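Local coordinates for protein Ulp1-like SUMO protease (Chaetomium thermophilum, PDB 6DG4) that probably removes SUMO from modified proteins as a cysteine protease of the peptidase C48 family, this chain being its catalytic domain, at residues K88-T93 with D126-P131; A120-I125 with A141-G146. One frame throughout, in Å; residues are numbered along the deposited sequence.

Contact 1: residues K88-T93 with D126-P131; sequences KCTAFT and DTILIP
C89-A91 and T127-L129 pair as parallel strands at one margin of the mixed sheet of the Ulp1-type catalytic domain. Their axes come within 4.7 Å, 17° from exactly parallel. At the start, K88 O takes two N-H groups. D126 N donates at 2.8 Å and T127 N at 3.1 Å to K88 O, the first tilted from the carbonyl plane, the second within it. Beyond, T90 bonds the 127-131 strand twice, through its N to T127 O and through its O to L129 N, the latter at 2.8 Å and nearly straight. F92 N closes the set on L129 O. C89 and L129 share one face of the sheet, where C89 SG meets L129 CD1 at 3.9 Å. T90 and I128 lie side by side on the other. F92 CG lies beside the backbone N (chi1 -75°), and the ring crosses the I128 side chain obliquely. I128 CG2 meets the ring edge in its plane, 3.5 Å from F92 CE1. I130 CG1 approaches F92 CD1 at 3.8 Å. At the K88 end a water accepts from K88 NZ and donates to D126 OD1. K88 NZ and D126 OD1 stay 4.1 Å apart, beyond a salt bridge; K88 makes its salt bridge with D124. A second water joins T93 O to P131 O. Helix 62-80 packs on the face bearing C89 and A91, through V76 and F70. On the other face T90 OG1 bonds to A115 O. Strand 137-144 flanks 127-131 on its far side.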
ATOM      1  N   LYS A  88      -0.084 -12.446   7.277  1.00 11.49           N
ATOM      2  CA  LYS A  88      -0.642 -12.770   5.970  1.00 11.28           C
ATOM      3  C   LYS A  88      -0.484 -11.629   4.975  1.00 10.85           C
ATOM      4  O   LYS A  88      -0.416 -11.877   3.765  1.00 10.50           O
ATOM      5  CB  LYS A  88      -2.111 -13.166   6.105  1.00 12.54           C
ATOM      6  CG  LYS A  88      -2.294 -14.573   6.673  1.00 15.87           C
ATOM      7  CD  LYS A  88      -1.765 -15.636   5.712  1.00 17.68           C
ATOM      8  CE  LYS A  88      -1.945 -17.039   6.241  1.00 20.93           C
ATOM      9  NZ  LYS A  88      -1.446 -18.041   5.251  1.00 22.72           N
ATOM     10  N   CYS A  89      -0.404 -10.391   5.454  1.00  9.91           N
ATOM     11  CA  CYS A  89      -0.110  -9.239   4.614  1.00  9.47           C
ATOM     12  C   CYS A  89       0.937  -8.411   5.336  1.00  9.17           C
ATOM     13  O   CYS A  89       0.792  -8.135   6.531  1.00 10.41           O
ATOM     14  CB  CYS A  89      -1.357  -8.392   4.371  1.00 10.47           C
ATOM     15  SG  CYS A  89      -1.126  -7.022   3.197  1.00 11.25           S
ATOM     16  N   THR A  90       1.999  -8.042   4.636  1.00  9.22           N
ATOM     17  CA  THR A  90       3.020  -7.219   5.259  1.00  9.85           C
ATOM     18  C   THR A  90       3.441  -6.115   4.303  1.00  9.91           C
ATOM     19  O   THR A  90       3.259  -6.201   3.089  1.00 11.50           O
ATOM     20  CB  THR A  90       4.204  -8.055   5.758  1.00 10.92           C
ATOM     21  OG1 THR A  90       5.060  -7.212   6.535  1.00 13.11           O
ATOM     22  CG2 THR A  90       4.981  -8.655   4.606  1.00 12.69           C
ATOM     23  N   ALA A  91       3.988  -5.053   4.883  1.00 11.42           N
ATOM     24  CA  ALA A  91       4.306  -3.855   4.133  1.00 11.70           C
ATOM     25  C   ALA A  91       5.680  -3.359   4.540  1.00 11.21           C
ATOM     26  O   ALA A  91       6.132  -3.573   5.668  1.00 12.59           O
ATOM     27  CB  ALA A  91       3.292  -2.744   4.403  1.00 14.34           C
ATOM     28  N   PHE A  92       6.317  -2.662   3.613  1.00  9.97           N
ATOM     29  CA  PHE A  92       7.617  -2.060   3.833  1.00  9.95           C
ATOM     30  C   PHE A  92       7.503  -0.544   3.880  1.00 10.16           C
ATOM     31  O   PHE A  92       6.546   0.057   3.378  1.00 10.69           O
ATOM     32  CB  PHE A  92       8.586  -2.488   2.735  1.00 11.63           C
ATOM     33  CG  PHE A  92       9.063  -3.895   2.883  1.00 12.86           C
ATOM     34  CD1 PHE A  92       8.317  -4.946   2.395  1.00 16.67           C
ATOM     35  CD2 PHE A  92      10.245  -4.171   3.542  1.00 13.23           C
ATOM     36  CE1 PHE A  92       8.752  -6.248   2.541  1.00 16.96           C
ATOM     37  CE2 PHE A  92      10.682  -5.470   3.686  1.00 14.54           C
ATOM     38  CZ  PHE A  92       9.929  -6.507   3.185  1.00 15.82           C
ATOM     39  N   THR A  93       8.500   0.063   4.519  1.00 10.64           N
ATOM     40  CA  THR A  93       8.580   1.506   4.612  1.00 10.45           C
ATOM     41  C   THR A  93       9.228   2.085   3.357  1.00 11.44           C
ATOM     42  O   THR A  93       9.674   1.368   2.455  1.00 11.61           O
ATOM     43  CB  THR A  93       9.401   1.928   5.832  1.00 12.08           C
ATOM     44  OG1 THR A  93      10.788   1.652   5.588  1.00 13.43           O
ATOM     45  CG2 THR A  93       8.919   1.198   7.092  1.00 14.02           C
ATOM     46  N   ASP A 126       0.472 -14.057   2.225  1.00 10.04           N
ATOM     47  CA  ASP A 126      -0.341 -13.870   1.028  1.00 10.18           C
ATOM     48  C   ASP A 126       0.095 -12.666   0.191  1.00  9.73           C
ATOM     49  O   ASP A 126       0.105 -12.745  -1.042  1.00 10.31           O
ATOM     50  CB  ASP A 126      -1.812 -13.652   1.390  1.00 10.82           C
ATOM     51  CG  ASP A 126      -2.489 -14.898   1.922  1.00 14.17           C
ATOM     52  OD1 ASP A 126      -2.009 -16.026   1.682  1.00 15.72           O
ATOM     53  OD2 ASP A 126      -3.531 -14.738   2.584  1.00 17.20           O
ATOM     54  N   THR A 127       0.434 -11.546   0.832  1.00  9.84           N
ATOM     55  CA  THR A 127       0.661 -10.294   0.125  1.00  9.04           C
ATOM     56  C   THR A 127       1.790  -9.525   0.783  1.00  9.34           C
ATOM     57  O   THR A 127       1.747  -9.276   1.991  1.00 10.23           O
ATOM     58  CB  THR A 127      -0.605  -9.436   0.172  1.00 10.58           C
ATOM     59  OG1 THR A 127      -1.710 -10.216  -0.288  1.00 11.84           O
ATOM     60  CG2 THR A 127      -0.455  -8.209  -0.695  1.00 12.40           C
ATOM     61  N   ILE A 128       2.776  -9.131  -0.020  1.00  9.05           N
ATOM     62  CA  ILE A 128       3.858  -8.247   0.401  1.00  9.07           C
ATOM     63  C   ILE A 128       3.724  -6.957  -0.399  1.00  8.85           C
ATOM     64  O   ILE A 128       3.793  -6.978  -1.635  1.00 10.28           O
ATOM     65  CB  ILE A 128       5.236  -8.890   0.177  1.00  9.89           C
ATOM     66  CG1 ILE A 128       5.348 -10.202   0.964  1.00 10.56           C
ATOM     67  CG2 ILE A 128       6.343  -7.916   0.566  1.00 10.58           C
ATOM     68  CD1 ILE A 128       6.620 -10.984   0.667  1.00 11.51           C
ATOM     69  N   LEU A 129       3.536  -5.841   0.301  1.00  9.06           N
ATOM     70  CA  LEU A 129       3.331  -4.535  -0.314  1.00  9.80           C
ATOM     71  C   LEU A 129       4.613  -3.715  -0.201  1.00  9.02           C
ATOM     72  O   LEU A 129       5.083  -3.442   0.908  1.00  9.76           O
ATOM     73  CB  LEU A 129       2.185  -3.811   0.396  1.00  9.72           C
ATOM     74  CG  LEU A 129       0.821  -4.514   0.384  1.00  9.48           C
ATOM     75  CD1 LEU A 129      -0.145  -3.790   1.321  1.00 11.23           C
ATOM     76  CD2 LEU A 129       0.242  -4.583  -1.026  1.00 11.37           C
ATOM     77  N   ILE A 130       5.172  -3.325  -1.340  1.00  9.99           N
ATOM     78  CA  ILE A 130       6.425  -2.584  -1.398  1.00  9.69           C
ATOM     79  C   ILE A 130       6.172  -1.272  -2.128  1.00  9.64           C
ATOM     80  O   ILE A 130       6.058  -1.241  -3.355  1.00  9.58           O
ATOM     81  CB  ILE A 130       7.532  -3.401  -2.095  1.00 11.42           C
ATOM     82  CG1 ILE A 130       7.809  -4.693  -1.326  1.00 14.57           C
ATOM     83  CG2 ILE A 130       8.803  -2.569  -2.232  1.00 12.95           C
ATOM     84  CD1 ILE A 130       8.655  -5.694  -2.098  1.00 14.84           C
ATOM     85  N   PRO A 131       6.050  -0.161  -1.399  1.00 10.10           N
ATOM     86  CA  PRO A 131       5.896   1.140  -2.063  1.00  9.99           C
ATOM     87  C   PRO A 131       7.224   1.587  -2.656  1.00 10.21           C
ATOM     88  O   PRO A 131       8.264   1.530  -1.996  1.00 13.77           O
ATOM     89  CB  PRO A 131       5.448   2.078  -0.933  1.00 12.76           C
ATOM     90  CG  PRO A 131       5.300   1.246   0.289  1.00 18.09           C
ATOM     91  CD  PRO A 131       6.056  -0.031   0.066  1.00 12.51           C
TER
HETATM   92  O   HOH W   1      -2.948 -18.123   3.067  1.00 28.41           O
HETATM   93  O   HOH W   2      10.118   0.889  -0.158  1.00 16.06           O

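Contact 2: residues A120-I125 with A141-G146; sequences ANFLDI and AVIRPG
F122 has CG anti to the backbone N (chi1 -172°), and its ring reaches P145. P145 CG sits over one face of the phenyl ring in a CH-pi contact, the two side chains crossing at about a right angle. P145 CG is 4.2 Å from the F122 ring centroid, 21° off the normal and displaced towards the rim. P145 CB comes within 3.9 Å of F122 CE2. I143 reaches F122 CZ with CG2, the branch anti to its own backbone N, and these two side chains also cross at about a right angle. P145 also packs on backbone oxygens: its CB is 3.2 Å from F122 O, and its CD 3.3 Å from I125 O. I125 CB touches P145 CG at 4.1 Å. No hydrogen bond joins the two segments. The turn holds itself, D124 N and I125 N bonding to N121 O and F122 O respectively. An alanine in place of F122 would probably leave a gap over P145 and beside I143, and deprive the proline of its CH-pi partner. The contact ties the loop after helix 109-114 to the end of strand 137-144. F122 also packs on helix 163-177 through V173, V176 and L177, and on I128 of strand 127-134.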
ATOM      1  N   ALA A 120      11.444 -18.993   6.632  1.00 14.36           N
ATOM      2  CA  ALA A 120      10.551 -20.005   7.188  1.00 15.13           C
ATOM      3  C   ALA A 120       9.079 -19.709   6.922  1.00 14.20           C
ATOM      4  O   ALA A 120       8.287 -20.643   6.750  1.00 17.52           O
ATOM      5  CB  ALA A 120      10.785 -20.150   8.693  1.00 16.69           C
ATOM      6  N   ASN A 121       8.679 -18.439   6.901  1.00 12.19           N
ATOM      7  CA  ASN A 121       7.273 -18.097   6.739  1.00 12.43           C
ATOM      8  C   ASN A 121       6.952 -17.465   5.391  1.00 11.69           C
ATOM      9  O   ASN A 121       5.791 -17.129   5.144  1.00 12.51           O
ATOM     10  CB  ASN A 121       6.803 -17.168   7.869  1.00 12.99           C
ATOM     11  CG  ASN A 121       7.363 -15.765   7.743  1.00 13.21           C
ATOM     12  OD1 ASN A 121       8.574 -15.580   7.696  1.00 16.84           O
ATOM     13  ND2 ASN A 121       6.480 -14.768   7.688  1.00 13.73           N
ATOM     14  N   PHE A 122       7.944 -17.318   4.508  1.00 12.59           N
ATOM     15  CA  PHE A 122       7.748 -16.559   3.276  1.00 10.54           C
ATOM     16  C   PHE A 122       6.541 -17.047   2.480  1.00 11.39           C
ATOM     17  O   PHE A 122       5.679 -16.252   2.091  1.00 11.38           O
ATOM     18  CB  PHE A 122       9.020 -16.614   2.426  1.00 11.31           C
ATOM     19  CG  PHE A 122       8.975 -15.714   1.232  1.00 11.19           C
ATOM     20  CD1 PHE A 122       9.265 -14.371   1.361  1.00 12.87           C
ATOM     21  CD2 PHE A 122       8.638 -16.205  -0.019  1.00 13.21           C
ATOM     22  CE1 PHE A 122       9.221 -13.533   0.273  1.00 14.66           C
ATOM     23  CE2 PHE A 122       8.594 -15.371  -1.112  1.00 14.36           C
ATOM     24  CZ  PHE A 122       8.882 -14.027  -0.962  1.00 14.65           C
ATOM     25  N   LEU A 123       6.471 -18.349   2.206  1.00 11.33           N
ATOM     26  CA  LEU A 123       5.375 -18.878   1.401  1.00 11.78           C
ATOM     27  C   LEU A 123       4.034 -18.843   2.122  1.00 12.77           C
ATOM     28  O   LEU A 123       3.000 -19.013   1.469  1.00 15.35           O
ATOM     29  CB  LEU A 123       5.698 -20.299   0.929  1.00 11.51           C
ATOM     30  CG  LEU A 123       6.919 -20.429   0.022  1.00 13.07           C
ATOM     31  CD1 LEU A 123       7.140 -21.885  -0.351  1.00 14.11           C
ATOM     32  CD2 LEU A 123       6.762 -19.592  -1.230  1.00 13.91           C
ATOM     33  N   ASP A 124       4.025 -18.625   3.439  1.00 12.33           N
ATOM     34  CA  ASP A 124       2.794 -18.481   4.205  1.00 12.42           C
ATOM     35  C   ASP A 124       2.213 -17.078   4.102  1.00 12.71           C
ATOM     36  O   ASP A 124       1.048 -16.875   4.451  1.00 13.67           O
ATOM     37  CB  ASP A 124       3.085 -18.825   5.675  1.00 17.94           C
ATOM     38  CG  ASP A 124       1.868 -18.672   6.581  1.00 22.77           C
ATOM     39  OD1 ASP A 124       0.897 -19.437   6.408  1.00 25.67           O
ATOM     40  OD2 ASP A 124       1.894 -17.809   7.490  1.00 24.80           O
ATOM     41  N   ILE A 125       2.985 -16.106   3.639  1.00 10.92           N
ATOM     42  CA  ILE A 125       2.472 -14.757   3.437  1.00 10.60           C
ATOM     43  C   ILE A 125       1.617 -14.748   2.177  1.00  9.95           C
ATOM     44  O   ILE A 125       1.997 -15.338   1.159  1.00 12.38           O
ATOM     45  CB  ILE A 125       3.647 -13.773   3.304  1.00 10.41           C
ATOM     46  CG1 ILE A 125       4.548 -13.822   4.542  1.00 11.75           C
ATOM     47  CG2 ILE A 125       3.141 -12.359   3.065  1.00 10.91           C
ATOM     48  CD1 ILE A 125       5.859 -13.054   4.371  1.00 12.40           C
ATOM     49  N   ALA A 141       4.912  -2.271  -5.789  1.00  8.87           N
ATOM     50  CA  ALA A 141       5.284  -3.650  -6.060  1.00  9.48           C
ATOM     51  C   ALA A 141       4.505  -4.546  -5.107  1.00  9.63           C
ATOM     52  O   ALA A 141       4.301  -4.204  -3.938  1.00  9.76           O
ATOM     53  CB  ALA A 141       6.787  -3.859  -5.888  1.00 12.06           C
ATOM     54  N   VAL A 142       4.060  -5.687  -5.618  1.00 10.14           N
ATOM     55  CA  VAL A 142       3.283  -6.643  -4.841  1.00  9.43           C
ATOM     56  C   VAL A 142       3.860  -8.021  -5.109  1.00  9.55           C
ATOM     57  O   VAL A 142       3.893  -8.474  -6.258  1.00 11.89           O
ATOM     58  CB  VAL A 142       1.788  -6.607  -5.203  1.00 10.39           C
ATOM     59  CG1 VAL A 142       0.994  -7.572  -4.316  1.00 11.94           C
ATOM     60  CG2 VAL A 142       1.240  -5.197  -5.077  1.00 11.69           C
ATOM     61  N   ILE A 143       4.320  -8.682  -4.063  1.00  9.26           N
ATOM     62  CA  ILE A 143       4.712 -10.079  -4.146  1.00  9.51           C
ATOM     63  C   ILE A 143       3.600 -10.892  -3.502  1.00  9.30           C
ATOM     64  O   ILE A 143       3.108 -10.540  -2.420  1.00  9.77           O
ATOM     65  CB  ILE A 143       6.065 -10.324  -3.460  1.00 10.10           C
ATOM     66  CG1 ILE A 143       7.154  -9.455  -4.101  1.00 10.68           C
ATOM     67  CG2 ILE A 143       6.437 -11.800  -3.542  1.00 10.37           C
ATOM     68  CD1 ILE A 143       8.485  -9.466  -3.347  1.00 11.56           C
ATOM     69  N   ARG A 144       3.180 -11.958  -4.176  1.00  9.93           N
ATOM     70  CA  ARG A 144       2.116 -12.835  -3.686  1.00  9.81           C
ATOM     71  C   ARG A 144       2.721 -14.225  -3.544  1.00 10.63           C
ATOM     72  O   ARG A 144       2.687 -15.030  -4.488  1.00 10.31           O
ATOM     73  CB  ARG A 144       0.918 -12.808  -4.627  1.00 10.56           C
ATOM     74  CG  ARG A 144       0.342 -11.407  -4.816  1.00 11.37           C
ATOM     75  CD  ARG A 144      -0.760 -11.393  -5.851  1.00 12.87           C
ATOM     76  NE  ARG A 144      -2.063 -11.631  -5.253  1.00 12.92           N
ATOM     77  CZ  ARG A 144      -3.155 -11.967  -5.927  1.00 13.30           C
ATOM     78  NH1 ARG A 144      -3.094 -12.182  -7.235  1.00 15.23           N
ATOM     79  NH2 ARG A 144      -4.306 -12.104  -5.279  1.00 16.18           N
ATOM     80  N   PRO A 145       3.311 -14.542  -2.387  1.00  9.73           N
ATOM     81  CA  PRO A 145       4.084 -15.792  -2.289  1.00  9.13           C
ATOM     82  C   PRO A 145       3.274 -17.057  -2.502  1.00  9.69           C
ATOM     83  O   PRO A 145       3.791 -18.010  -3.094  1.00 10.82           O
ATOM     84  CB  PRO A 145       4.686 -15.713  -0.878  1.00  9.40           C
ATOM     85  CG  PRO A 145       4.815 -14.226  -0.637  1.00  9.98           C
ATOM     86  CD  PRO A 145       3.537 -13.673  -1.216  1.00 10.40           C
ATOM     87  N   GLY A 146       2.031 -17.113  -2.023  1.00 10.80           N
ATOM     88  CA  GLY A 146       1.221 -18.300  -2.248  1.00 11.89           C
ATOM     89  C   GLY A 146       0.941 -18.545  -3.715  1.00 10.87           C
ATOM     90  O   GLY A 146       0.733 -19.689  -4.132  1.00 11.75           O
TER

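Overall arrangement
Both contacts are largely buried, but contact 1 lies nearer the middle of the chain, its centre about 7 Å from the chain centre against about 15 Å for contact 2. Contact 1 is sheet pairing, held by backbone hydrogen bonds. Contact 2 is apolar packing of a loop on a strand end, with a glycine exposed at its margin. They meet through neighbouring strands 127-134 and 137-144, where I128 N probably bonds to I143 O and I130 N to A141 O. I125 leads directly into D126, and its CG2 packs on K88 O. D124, in contact 2's loop, is the salt-bridge partner of K88 in contact 1. The segments alternate along the chain, and the contact centres are about 9 Å apart.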